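Local coordinates for periplasmic binding protein (Veillonella parvula, PDB 4N01) that probably binds a solute, perhaps an iron chelate, in the periplasm for delivery to a membrane transporter, at residues Q220-E226 with K249-S255; Y266-Y272 with H305-L311; P63-M69 with V123-T129. All coordinates share one frame; numbering follows the deposited sequence. Where two conformers were deposited one is given.

Contact 1 of 3, residues Q220-E226 with K249-S255; sequences QPFTAFE and KTWAKGS
Trp251 and Phe222 meet on one face of a small antiparallel sheet, formed beside the parallel sheet by strands 221-224 and 251-253. Ala224 and Lys253 share that face. Ala224 CB sits over a face of the Trp251 six-membered ring, a CH-pi contact with CB 3.8 Å from the centroid. Phe222 has CG anti to its own N (chi1 -167°), which swings the ring along the partner strand. Its CE2 meets Trp251 CB at 3.7 Å, and Ala252 N lies over a ring face. Phe222 CD1 also comes within 4.2 Å of Lys253 CG. A glycerol is bound near Phe222 and a sodium ion near Trp251.

Within the strands the backbones are joined by Thr223 and Ala252, a hydrogen-bonded pair with bonds both ways. Gly254 N adds a nearly straight bond to Pro221 O (2.8 Å). At the other end Phe225 N bonds to Thr250 O and Glu226 N to Lys249 O. A water bridges Glu226 O and Thr250 O.

Strand 216-217 pairs with the other edge of 221-224. Strand 209-214 touches Pro221, Thr223 and Trp251, and helix 311-314 packs on Trp251.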
loop_
_atom_site.group_PDB
_atom_site.type_symbol
_atom_site.label_atom_id
_atom_site.label_comp_id
_atom_site.label_asym_id
_atom_site.label_seq_id
_atom_site.Cartn_x
_atom_site.Cartn_y
_atom_site.Cartn_z
ATOM N N GLN A 220 4.887 -18.630 -14.065
ATOM C CA GLN A 220 5.640 -17.385 -14.191
ATOM C C GLN A 220 5.588 -16.611 -12.878
ATOM O O GLN A 220 4.647 -16.771 -12.102
ATOM C CB GLN A 220 5.027 -16.509 -15.285
ATOM C CG GLN A 220 5.283 -16.962 -16.706
ATOM C CD GLN A 220 4.720 -15.977 -17.710
ATOM O OE1 GLN A 220 5.463 -15.259 -18.379
ATOM N NE2 GLN A 220 3.396 -15.927 -17.808
ATOM N N PRO A 221 6.594 -15.762 -12.622
ATOM C CA PRO A 221 6.491 -14.941 -11.408
ATOM C C PRO A 221 5.518 -13.772 -11.592
ATOM O O PRO A 221 5.383 -13.246 -12.702
ATOM C CB PRO A 221 7.922 -14.424 -11.216
ATOM C CG PRO A 221 8.470 -14.355 -12.589
ATOM C CD PRO A 221 7.850 -15.508 -13.356
ATOM N N PHE A 222 4.835 -13.399 -10.514
ATOM C CA PHE A 222 3.977 -12.220 -10.483
ATOM C C PHE A 222 4.779 -11.156 -9.764
ATOM O O PHE A 222 5.285 -11.390 -8.657
ATOM C CB PHE A 222 2.705 -12.557 -9.703
ATOM C CG PHE A 222 1.596 -11.550 -9.853
ATOM C CD1 PHE A 222 0.872 -11.461 -11.036
ATOM C CD2 PHE A 222 1.250 -10.722 -8.792
ATOM C CE1 PHE A 222 -0.170 -10.547 -11.167
ATOM C CE2 PHE A 222 0.214 -9.800 -8.914
ATOM C CZ PHE A 222 -0.496 -9.711 -10.103
ATOM N N THR A 223 4.903 -9.984 -10.380
ATOM C CA THR A 223 5.866 -9.000 -9.906
ATOM C C THR A 223 5.403 -7.554 -10.106
ATOM O O THR A 223 4.375 -7.300 -10.735
ATOM C CB THR A 223 7.211 -9.218 -10.607
ATOM O OG1 THR A 223 8.210 -8.374 -10.025
ATOM C CG2 THR A 223 7.088 -8.910 -12.091
ATOM N N ALA A 224 6.149 -6.602 -9.547
ATOM C CA ALA A 224 5.788 -5.194 -9.688
ATOM C C ALA A 224 6.570 -4.558 -10.836
ATOM O O ALA A 224 7.763 -4.840 -11.030
ATOM C CB ALA A 224 6.042 -4.441 -8.378
ATOM N N PHE A 225 5.903 -3.701 -11.603
ATOM C CA PHE A 225 6.551 -3.051 -12.747
ATOM C C PHE A 225 6.712 -1.554 -12.529
ATOM O O PHE A 225 7.816 -1.073 -12.266
ATOM C CB PHE A 225 5.796 -3.350 -14.063
ATOM C CG PHE A 225 5.962 -4.781 -14.544
ATOM C CD1 PHE A 225 6.887 -5.097 -15.537
ATOM C CD2 PHE A 225 5.198 -5.807 -13.997
ATOM C CE1 PHE A 225 7.039 -6.423 -15.990
ATOM C CE2 PHE A 225 5.352 -7.126 -14.436
ATOM C CZ PHE A 225 6.279 -7.432 -15.427
ATOM N N GLU A 226 5.615 -0.818 -12.637
ATOM C CA GLU A 226 5.683 0.637 -12.513
ATOM C C GLU A 226 4.821 1.115 -11.357
ATOM O O GLU A 226 4.021 0.356 -10.816
ATOM C CB GLU A 226 5.230 1.321 -13.819
ATOM C CG GLU A 226 6.048 0.931 -15.068
ATOM C CD GLU A 226 7.540 1.256 -14.980
ATOM O OE1 GLU A 226 7.956 2.014 -14.071
ATOM O OE2 GLU A 226 8.314 0.757 -15.836
ATOM N N LYS A 249 2.041 -1.025 -15.740
ATOM C CA LYS A 249 1.144 -1.675 -14.782
ATOM C C LYS A 249 1.803 -1.724 -13.421
ATOM O O LYS A 249 3.026 -1.810 -13.330
ATOM C CB LYS A 249 0.854 -3.107 -15.233
ATOM C CG LYS A 249 0.114 -3.198 -16.553
ATOM C CD LYS A 249 -0.077 -4.643 -16.975
ATOM C CE LYS A 249 -0.930 -4.708 -18.228
ATOM N NZ LYS A 249 -2.069 -3.757 -18.111
ATOM N N THR A 250 1.003 -1.679 -12.360
ATOM C CA THR A 250 1.570 -1.832 -11.030
ATOM C C THR A 250 2.072 -3.264 -10.839
ATOM O O THR A 250 3.182 -3.469 -10.359
ATOM C CB THR A 250 0.557 -1.501 -9.927
ATOM O OG1 THR A 250 -0.675 -2.177 -10.194
ATOM C CG2 THR A 250 0.299 -0.005 -9.864
ATOM N N TRP A 251 1.238 -4.241 -11.209
ATOM C CA TRP A 251 1.532 -5.668 -11.000
ATOM C C TRP A 251 1.080 -6.499 -12.196
ATOM O O TRP A 251 0.012 -6.258 -12.743
ATOM C CB TRP A 251 0.794 -6.200 -9.758
ATOM C CG TRP A 251 1.162 -5.498 -8.476
ATOM C CD1 TRP A 251 0.563 -4.387 -7.944
ATOM C CD2 TRP A 251 2.225 -5.854 -7.571
ATOM N NE1 TRP A 251 1.186 -4.034 -6.764
ATOM C CE2 TRP A 251 2.207 -4.920 -6.514
ATOM C CE3 TRP A 251 3.176 -6.884 -7.545
ATOM C CZ2 TRP A 251 3.110 -4.979 -5.443
ATOM C CZ3 TRP A 251 4.072 -6.939 -6.487
ATOM C CH2 TRP A 251 4.028 -5.992 -5.446
ATOM N N ALA A 252 1.876 -7.494 -12.572
ATOM C CA ALA A 252 1.503 -8.394 -13.660
ATOM C C ALA A 252 2.453 -9.562 -13.666
ATOM O O ALA A 252 3.441 -9.572 -12.941
ATOM C CB ALA A 252 1.574 -7.679 -15.007
ATOM N N LYS A 253 2.163 -10.537 -14.512
ATOM C CA LYS A 253 3.064 -11.661 -14.681
ATOM C C LYS A 253 4.313 -11.228 -15.436
ATOM O O LYS A 253 4.229 -10.456 -16.386
ATOM C CB LYS A 253 2.365 -12.792 -15.441
ATOM C CG LYS A 253 1.533 -13.718 -14.565
ATOM C CD LYS A 253 1.493 -15.133 -15.152
ATOM C CE LYS A 253 0.801 -16.119 -14.215
ATOM N NZ LYS A 253 -0.639 -15.794 -14.049
ATOM N N GLY A 254 5.468 -11.719 -15.001
ATOM C CA GLY A 254 6.719 -11.489 -15.709
ATOM C C GLY A 254 7.222 -12.821 -16.250
ATOM O O GLY A 254 6.570 -13.853 -16.075
ATOM N N SER A 255 8.376 -12.788 -16.913
ATOM C CA SER A 255 9.053 -13.999 -17.358
ATOM C C SER A 255 10.347 -14.150 -16.576
ATOM O O SER A 255 11.033 -13.159 -16.314
ATOM C CB SER A 255 9.361 -13.921 -18.854
ATOM O OG SER A 255 8.181 -14.073 -19.624
HETATM O O HOH W 1 4.213 -1.386 -8.767
#

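Contact 2 of 3, residues Y266-Y272 with H305-L311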
loop_
_atom_site.group_PDB
_atom_site.type_symbol
_atom_site.label_atom_id
_atom_site.label_comp_id
_atom_site.label_asym_id
_atom_site.label_seq_id
_atom_site.Cartn_x
_atom_site.Cartn_y
_atom_site.Cartn_z
ATOM N N TYR A 266 19.161 -8.235 -5.199
ATOM C CA TYR A 266 18.297 -8.679 -4.093
ATOM C C TYR A 266 16.954 -9.116 -4.633
ATOM O O TYR A 266 16.468 -8.569 -5.621
ATOM C CB TYR A 266 18.096 -7.561 -3.043
ATOM C CG TYR A 266 19.371 -7.225 -2.325
ATOM C CD1 TYR A 266 19.648 -7.749 -1.070
ATOM C CD2 TYR A 266 20.327 -6.423 -2.926
ATOM C CE1 TYR A 266 20.843 -7.470 -0.422
ATOM C CE2 TYR A 266 21.525 -6.143 -2.300
ATOM C CZ TYR A 266 21.779 -6.672 -1.050
ATOM O OH TYR A 266 22.973 -6.395 -0.442
ATOM N N ILE A 267 16.356 -10.110 -3.991
ATOM C CA ILE A 267 14.987 -10.490 -4.296
ATOM C C ILE A 267 14.110 -10.209 -3.078
ATOM O O ILE A 267 14.331 -10.749 -1.989
ATOM C CB ILE A 267 14.878 -11.987 -4.697
ATOM C CG1 ILE A 267 15.549 -12.219 -6.057
ATOM C CG2 ILE A 267 13.410 -12.407 -4.759
ATOM C CD1 ILE A 267 15.825 -13.688 -6.350
ATOM N N ILE A 268 13.124 -9.337 -3.255
ATOM C CA ILE A 268 12.252 -8.953 -2.163
ATOM C C ILE A 268 10.984 -9.776 -2.286
ATOM O O ILE A 268 10.315 -9.751 -3.317
ATOM C CB ILE A 268 11.910 -7.444 -2.246
ATOM C CG1 ILE A 268 13.180 -6.602 -2.073
ATOM C CG2 ILE A 268 10.878 -7.066 -1.195
ATOM C CD1 ILE A 268 13.013 -5.121 -2.514
ATOM N N ILE A 269 10.647 -10.495 -1.225
ATOM C CA ILE A 269 9.600 -11.499 -1.282
ATOM C C ILE A 269 8.441 -11.101 -0.382
ATOM O O ILE A 269 8.629 -10.864 0.816
ATOM C CB ILE A 269 10.141 -12.858 -0.786
ATOM C CG1 ILE A 269 11.203 -13.396 -1.764
ATOM C CG2 ILE A 269 8.995 -13.856 -0.560
ATOM C CD1 ILE A 269 11.882 -14.673 -1.268
ATOM N N ALA A 270 7.240 -11.040 -0.947
ATOM C CA ALA A 270 6.054 -10.732 -0.151
ATOM C C ALA A 270 5.616 -11.953 0.659
ATOM O O ALA A 270 5.382 -13.033 0.112
ATOM C CB ALA A 270 4.911 -10.239 -1.044
ATOM N N ASP A 271 5.499 -11.776 1.968
ATOM C CA ASP A 271 5.084 -12.855 2.865
ATOM C C ASP A 271 3.580 -12.736 3.165
ATOM O O ASP A 271 3.130 -11.741 3.742
ATOM C CB ASP A 271 5.926 -12.787 4.152
ATOM C CG ASP A 271 5.619 -13.908 5.133
ATOM O OD1 ASP A 271 6.574 -14.534 5.647
ATOM O OD2 ASP A 271 4.433 -14.173 5.418
ATOM N N TYR A 272 2.810 -13.753 2.778
ATOM C CA TYR A 272 1.351 -13.733 2.962
ATOM C C TYR A 272 0.869 -14.547 4.169
ATOM O O TYR A 272 -0.221 -15.116 4.139
ATOM C CB TYR A 272 0.642 -14.211 1.676
ATOM C CG TYR A 272 0.602 -13.165 0.573
ATOM C CD1 TYR A 272 -0.439 -12.246 0.503
ATOM C CD2 TYR A 272 1.606 -13.088 -0.386
ATOM C CE1 TYR A 272 -0.485 -11.282 -0.497
ATOM C CE2 TYR A 272 1.568 -12.126 -1.393
ATOM C CZ TYR A 272 0.519 -11.226 -1.440
ATOM O OH TYR A 272 0.466 -10.268 -2.433
ATOM N N HIS A 305 20.548 -13.299 -1.136
ATOM C CA HIS A 305 19.992 -11.975 -0.849
ATOM C C HIS A 305 18.468 -11.974 -0.962
ATOM O O HIS A 305 17.903 -11.419 -1.913
ATOM C CB HIS A 305 20.576 -10.948 -1.813
ATOM C CG HIS A 305 22.001 -10.594 -1.544
ATOM N ND1 HIS A 305 22.604 -10.767 -0.305
ATOM C CD2 HIS A 305 22.961 -10.058 -2.337
ATOM C CE1 HIS A 305 23.853 -10.370 -0.360
ATOM N NE2 HIS A 305 24.101 -9.929 -1.591
ATOM N N PHE A 306 17.806 -12.602 0.006
ATOM C CA PHE A 306 16.345 -12.641 0.060
ATOM C C PHE A 306 15.842 -11.739 1.175
ATOM O O PHE A 306 16.274 -11.864 2.323
ATOM C CB PHE A 306 15.868 -14.077 0.320
ATOM C CG PHE A 306 16.297 -15.058 -0.739
ATOM C CD1 PHE A 306 15.727 -15.022 -2.009
ATOM C CD2 PHE A 306 17.277 -16.008 -0.473
ATOM C CE1 PHE A 306 16.128 -15.928 -2.997
ATOM C CE2 PHE A 306 17.685 -16.919 -1.459
ATOM C CZ PHE A 306 17.110 -16.876 -2.720
ATOM N N ILE A 307 14.908 -10.853 0.842
ATOM C CA ILE A 307 14.414 -9.852 1.781
ATOM C C ILE A 307 12.900 -9.953 1.940
ATOM O O ILE A 307 12.157 -9.983 0.961
ATOM C CB ILE A 307 14.781 -8.451 1.295
ATOM C CG1 ILE A 307 16.301 -8.300 1.312
ATOM C CG2 ILE A 307 14.151 -7.378 2.176
ATOM C CD1 ILE A 307 16.752 -6.996 0.816
ATOM N N ARG A 308 12.451 -10.019 3.184
ATOM C CA ARG A 308 11.036 -10.246 3.490
ATOM C C ARG A 308 10.286 -8.935 3.631
ATOM O O ARG A 308 10.751 -8.032 4.330
ATOM C CB ARG A 308 10.940 -11.013 4.805
ATOM C CG ARG A 308 9.530 -11.380 5.240
ATOM C CD ARG A 308 9.586 -12.049 6.592
ATOM N NE ARG A 308 8.280 -12.542 7.027
ATOM C CZ ARG A 308 7.364 -11.783 7.612
ATOM N NH1 ARG A 308 7.616 -10.496 7.811
ATOM N NH2 ARG A 308 6.201 -12.303 7.993
ATOM N N VAL A 309 9.130 -8.814 2.983
ATOM C CA VAL A 309 8.245 -7.673 3.248
ATOM C C VAL A 309 6.810 -8.139 3.349
ATOM O O VAL A 309 6.471 -9.231 2.893
ATOM C CB VAL A 309 8.290 -6.605 2.123
ATOM C CG1 VAL A 309 9.685 -6.002 1.988
ATOM C CG2 VAL A 309 7.801 -7.196 0.784
ATOM N N LYS A 310 5.969 -7.305 3.951
ATOM C CA LYS A 310 4.529 -7.453 3.815
ATOM C C LYS A 310 4.099 -6.537 2.686
ATOM O O LYS A 310 4.695 -5.476 2.483
ATOM C CB LYS A 310 3.814 -7.034 5.095
ATOM C CG LYS A 310 4.236 -7.836 6.319
ATOM C CD LYS A 310 3.875 -9.302 6.160
ATOM C CE LYS A 310 2.367 -9.489 6.257
ATOM N NZ LYS A 310 1.966 -10.932 6.102
ATOM N N LEU A 311 3.064 -6.938 1.958
ATOM C CA LEU A 311 2.561 -6.130 0.847
ATOM C C LEU A 311 2.137 -4.737 1.331
ATOM O O LEU A 311 2.286 -3.754 0.604
ATOM C CB LEU A 311 1.382 -6.845 0.188
ATOM C CG LEU A 311 0.862 -6.265 -1.124
ATOM C CD1 LEU A 311 1.914 -6.412 -2.209
ATOM C CD2 LEU A 311 -0.444 -6.948 -1.520
HETATM O O HOH W 2 2.049 -9.607 2.322
#
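Tyr266 lays its ring over the imidazole of His305 in an offset stack, centroids 4.2 Å apart and planes at 13°. The stack lies at the start of two parallel strands, 266-270 and 306-309, in the four-stranded parallel sheet of an alpha/beta domain. Between them the chain runs through helices 280-290 and 299-303, so the link is a beta-alpha-beta crossover. Tyr266 CD1 also touches Ile307 CD1 at 3.5 Å. An alanine at Tyr266 would probably leave the His305 ring without its stacking partner and open a gap beside the Ile307 methyl.

Five backbone bonds join the strands, from Ile267 N to His305 O through to Asp271 N to Val309 O. Ile268, Ile307 and Val309 share one face, with Ile268 CG2 3.6 Å from Val309 CG1. Helix 320-332 covers Ile307 and Val309. On the other face, Ile267 and Ile269 meet the Phe306 ring.

Charged groups gather near Asp271. Arg308 is extended from CG to NE, and NE makes a salt bridge to Asp271 OD1 at 3.0 Å. The bond is bent (133°) and meets the carboxylate from above its plane. Asp271 OD2 is hydrogen-bonded to Gly273 N. Lys310 folds back at chi2 and chi3, and its NZ donates to Asp271 O at 2.8 Å.

Contact 3 of 3, residues P63-M69 with V123-T129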
loop_
_atom_site.group_PDB
_atom_site.type_symbol
_atom_site.label_atom_id
_atom_site.label_comp_id
_atom_site.label_asym_id
_atom_site.label_seq_id
_atom_site.Cartn_x
_atom_site.Cartn_y
_atom_site.Cartn_z
ATOM N N PRO A 63 -17.041 13.758 8.153
ATOM C CA PRO A 63 -17.966 12.615 8.141
ATOM C C PRO A 63 -18.009 11.973 9.524
ATOM O O PRO A 63 -16.998 11.993 10.228
ATOM C CB PRO A 63 -17.311 11.652 7.148
ATOM C CG PRO A 63 -16.551 12.558 6.205
ATOM C CD PRO A 63 -16.022 13.664 7.092
ATOM N N THR A 64 -19.154 11.424 9.923
ATOM C CA THR A 64 -19.285 10.876 11.266
ATOM C C THR A 64 -19.539 9.377 11.241
ATOM O O THR A 64 -19.475 8.716 12.280
ATOM C CB THR A 64 -20.433 11.541 12.018
ATOM O OG1 THR A 64 -21.670 11.208 11.377
ATOM C CG2 THR A 64 -20.248 13.044 12.026
ATOM N N HIS A 65 -19.859 8.858 10.059
ATOM C CA HIS A 65 -20.109 7.430 9.870
ATOM C C HIS A 65 -19.319 6.882 8.680
ATOM O O HIS A 65 -19.899 6.389 7.704
ATOM C CB HIS A 65 -21.599 7.170 9.665
ATOM C CG HIS A 65 -22.415 7.328 10.908
ATOM N ND1 HIS A 65 -22.568 8.545 11.556
ATOM C CD2 HIS A 65 -23.111 6.433 11.642
ATOM C CE1 HIS A 65 -23.325 8.383 12.618
ATOM N NE2 HIS A 65 -23.671 7.106 12.701
ATOM N N ALA A 66 -17.995 6.961 8.766
ATOM C CA ALA A 66 -17.135 6.590 7.647
ATOM C C ALA A 66 -16.893 5.084 7.616
ATOM O O ALA A 66 -16.749 4.454 8.669
ATOM C CB ALA A 66 -15.817 7.320 7.747
ATOM N N VAL A 67 -16.869 4.513 6.414
ATOM C CA VAL A 67 -16.597 3.094 6.244
ATOM C C VAL A 67 -15.352 2.921 5.394
ATOM O O VAL A 67 -15.242 3.498 4.307
ATOM C CB VAL A 67 -17.769 2.345 5.570
ATOM C CG1 VAL A 67 -17.347 0.923 5.188
ATOM C CG2 VAL A 67 -19.001 2.316 6.503
ATOM N N SER A 68 -14.408 2.130 5.891
ATOM C CA SER A 68 -13.226 1.821 5.109
ATOM C C SER A 68 -13.338 0.403 4.551
ATOM O O SER A 68 -13.510 -0.555 5.305
ATOM C CB SER A 68 -11.965 1.953 5.958
ATOM O OG SER A 68 -10.846 1.487 5.222
HETATM N N MSE A 69 -13.248 0.279 3.230
HETATM C CA MSE A 69 -13.421 -1.008 2.559
HETATM C C MSE A 69 -12.108 -1.769 2.365
HETATM O O MSE A 69 -12.111 -2.878 1.832
HETATM C CB MSE A 69 -14.073 -0.797 1.182
HETATM C CG MSE A 69 -15.438 -0.137 1.220
HETATM SE SE MSE A 69 -16.871 -1.319 1.821
HETATM C CE MSE A 69 -17.246 -2.215 0.114
ATOM N N VAL A 123 -25.095 0.441 8.766
ATOM C CA VAL A 123 -24.399 1.321 9.706
ATOM C C VAL A 123 -24.568 2.795 9.353
ATOM O O VAL A 123 -23.870 3.654 9.902
ATOM C CB VAL A 123 -22.897 0.990 9.841
ATOM C CG1 VAL A 123 -22.713 -0.393 10.450
ATOM C CG2 VAL A 123 -22.195 1.093 8.493
ATOM N N LYS A 124 -25.506 3.065 8.449
ATOM C CA LYS A 124 -25.818 4.422 7.996
ATOM C C LYS A 124 -24.579 5.205 7.570
ATOM O O LYS A 124 -24.330 6.290 8.106
ATOM C CB LYS A 124 -26.549 5.203 9.097
ATOM C CG LYS A 124 -27.615 4.408 9.826
ATOM C CD LYS A 124 -28.222 5.234 10.953
ATOM C CE LYS A 124 -29.237 4.436 11.759
ATOM N NZ LYS A 124 -29.690 5.186 12.968
ATOM N N PRO A 125 -23.810 4.674 6.601
ATOM C CA PRO A 125 -22.552 5.325 6.215
ATOM C C PRO A 125 -22.797 6.657 5.521
ATOM O O PRO A 125 -23.831 6.827 4.867
ATOM C CB PRO A 125 -21.947 4.340 5.214
ATOM C CG PRO A 125 -23.139 3.663 4.606
ATOM C CD PRO A 125 -24.127 3.528 5.726
ATOM N N ASP A 126 -21.856 7.588 5.653
ATOM C CA ASP A 126 -21.953 8.861 4.948
ATOM C C ASP A 126 -20.695 9.117 4.126
ATOM O O ASP A 126 -20.636 10.057 3.331
ATOM C CB ASP A 126 -22.249 10.022 5.914
ATOM C CG ASP A 126 -21.205 10.171 7.026
ATOM O OD1 ASP A 126 -20.256 9.359 7.108
ATOM O OD2 ASP A 126 -21.356 11.109 7.846
ATOM N N PHE A 127 -19.707 8.242 4.298
ATOM C CA PHE A 127 -18.419 8.372 3.622
ATOM C C PHE A 127 -17.823 6.980 3.481
ATOM O O PHE A 127 -17.905 6.178 4.413
ATOM C CB PHE A 127 -17.493 9.255 4.463
ATOM C CG PHE A 127 -16.093 9.402 3.915
ATOM C CD1 PHE A 127 -15.764 10.474 3.103
ATOM C CD2 PHE A 127 -15.098 8.488 4.249
ATOM C CE1 PHE A 127 -14.466 10.628 2.613
ATOM C CE2 PHE A 127 -13.792 8.635 3.765
ATOM C CZ PHE A 127 -13.482 9.710 2.948
ATOM N N ALA A 128 -17.232 6.686 2.325
ATOM C CA ALA A 128 -16.598 5.383 2.127
ATOM C C ALA A 128 -15.284 5.584 1.414
ATOM O O ALA A 128 -15.183 6.463 0.560
ATOM C CB ALA A 128 -17.497 4.462 1.322
ATOM N N THR A 129 -14.281 4.782 1.766
ATOM C CA THR A 129 -12.979 4.862 1.106
ATOM C C THR A 129 -12.382 3.465 1.000
ATOM O O THR A 129 -12.797 2.559 1.724
ATOM C CB THR A 129 -12.010 5.783 1.879
ATOM O OG1 THR A 129 -10.769 5.893 1.159
ATOM C CG2 THR A 129 -11.738 5.219 3.272
HETATM O O HOH W 3 -23.907 10.983 8.979
#
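Asp126 turns its carboxylate between its own N and carbonyl carbon (chi1 58°), and this brings both oxygens up to the backbone of Thr64 and His65. Phe127 has CG opposite its N (chi1 176°), which sets the ring beside Pro63 and Ala66. These groups lie at the start of two neighbouring parallel strands, 66-68 and 127-129, in the five-stranded parallel sheet of an alpha/beta domain.

The Asp126 carboxylate takes two backbone N-H groups. OD2 accepts from Thr64 N at 3.0 Å on its syn lone pair, in a nearly straight bond. OD1 accepts from His65 N, also at 3.0 Å, but from above the carboxylate plane and at a bent 139°. Asp126 N returns a bond to His65 O. The loop before strand 66-68 is thus fixed to the entry of its neighbour. The His65 ring sets an edge against Val123 O, with CD2 3.4 Å away.

Three backbone bonds carry the pairing onward: Val67 N to Phe127 O, Thr129 N to Val67 O, and the N of Met69, present as selenomethionine, to Thr129 O.

Both faces of the sheet carry apolar contacts. On one, Pro63 CB packs on Phe127 CB at 3.6 Å, and Phe179 meets the Phe127 ring edge-to-face. On the other, Val67 CG2 lies 3.8 Å from Pro125 CB, and Phe120 of helix 117-121 touches both residues. Ser68 and Thr129 find their polar partners elsewhere, in Thr73 and Trp153.

Beside Thr64, a water donates to Asp126 OD2 at 2.8 Å.

How the contacts relate
The chain forms its three contacts in series, none nested in or crossing another. Contact 3 comes first and closes a long excursion that holds strands 86-90 and 109-111, pairing the central strand 66-68 of the five-stranded parallel sheet with 127-129. The chain then passes through helices 165-178 and 182-203. Contact 1 closes a shorter excursion round helix 228-234 and completes a small antiparallel sheet. Contact 2 closes the loop through helices 280-290 and 299-303, joining the last two strands of the four-stranded parallel sheet. Contacts 1 and 2 touch where Trp251 CZ2 meets Leu311 CD1 at 3.7 Å. Contact 3 lies on the opposite side of the chain's centre from both, about 33 Å from contact 1 between centres.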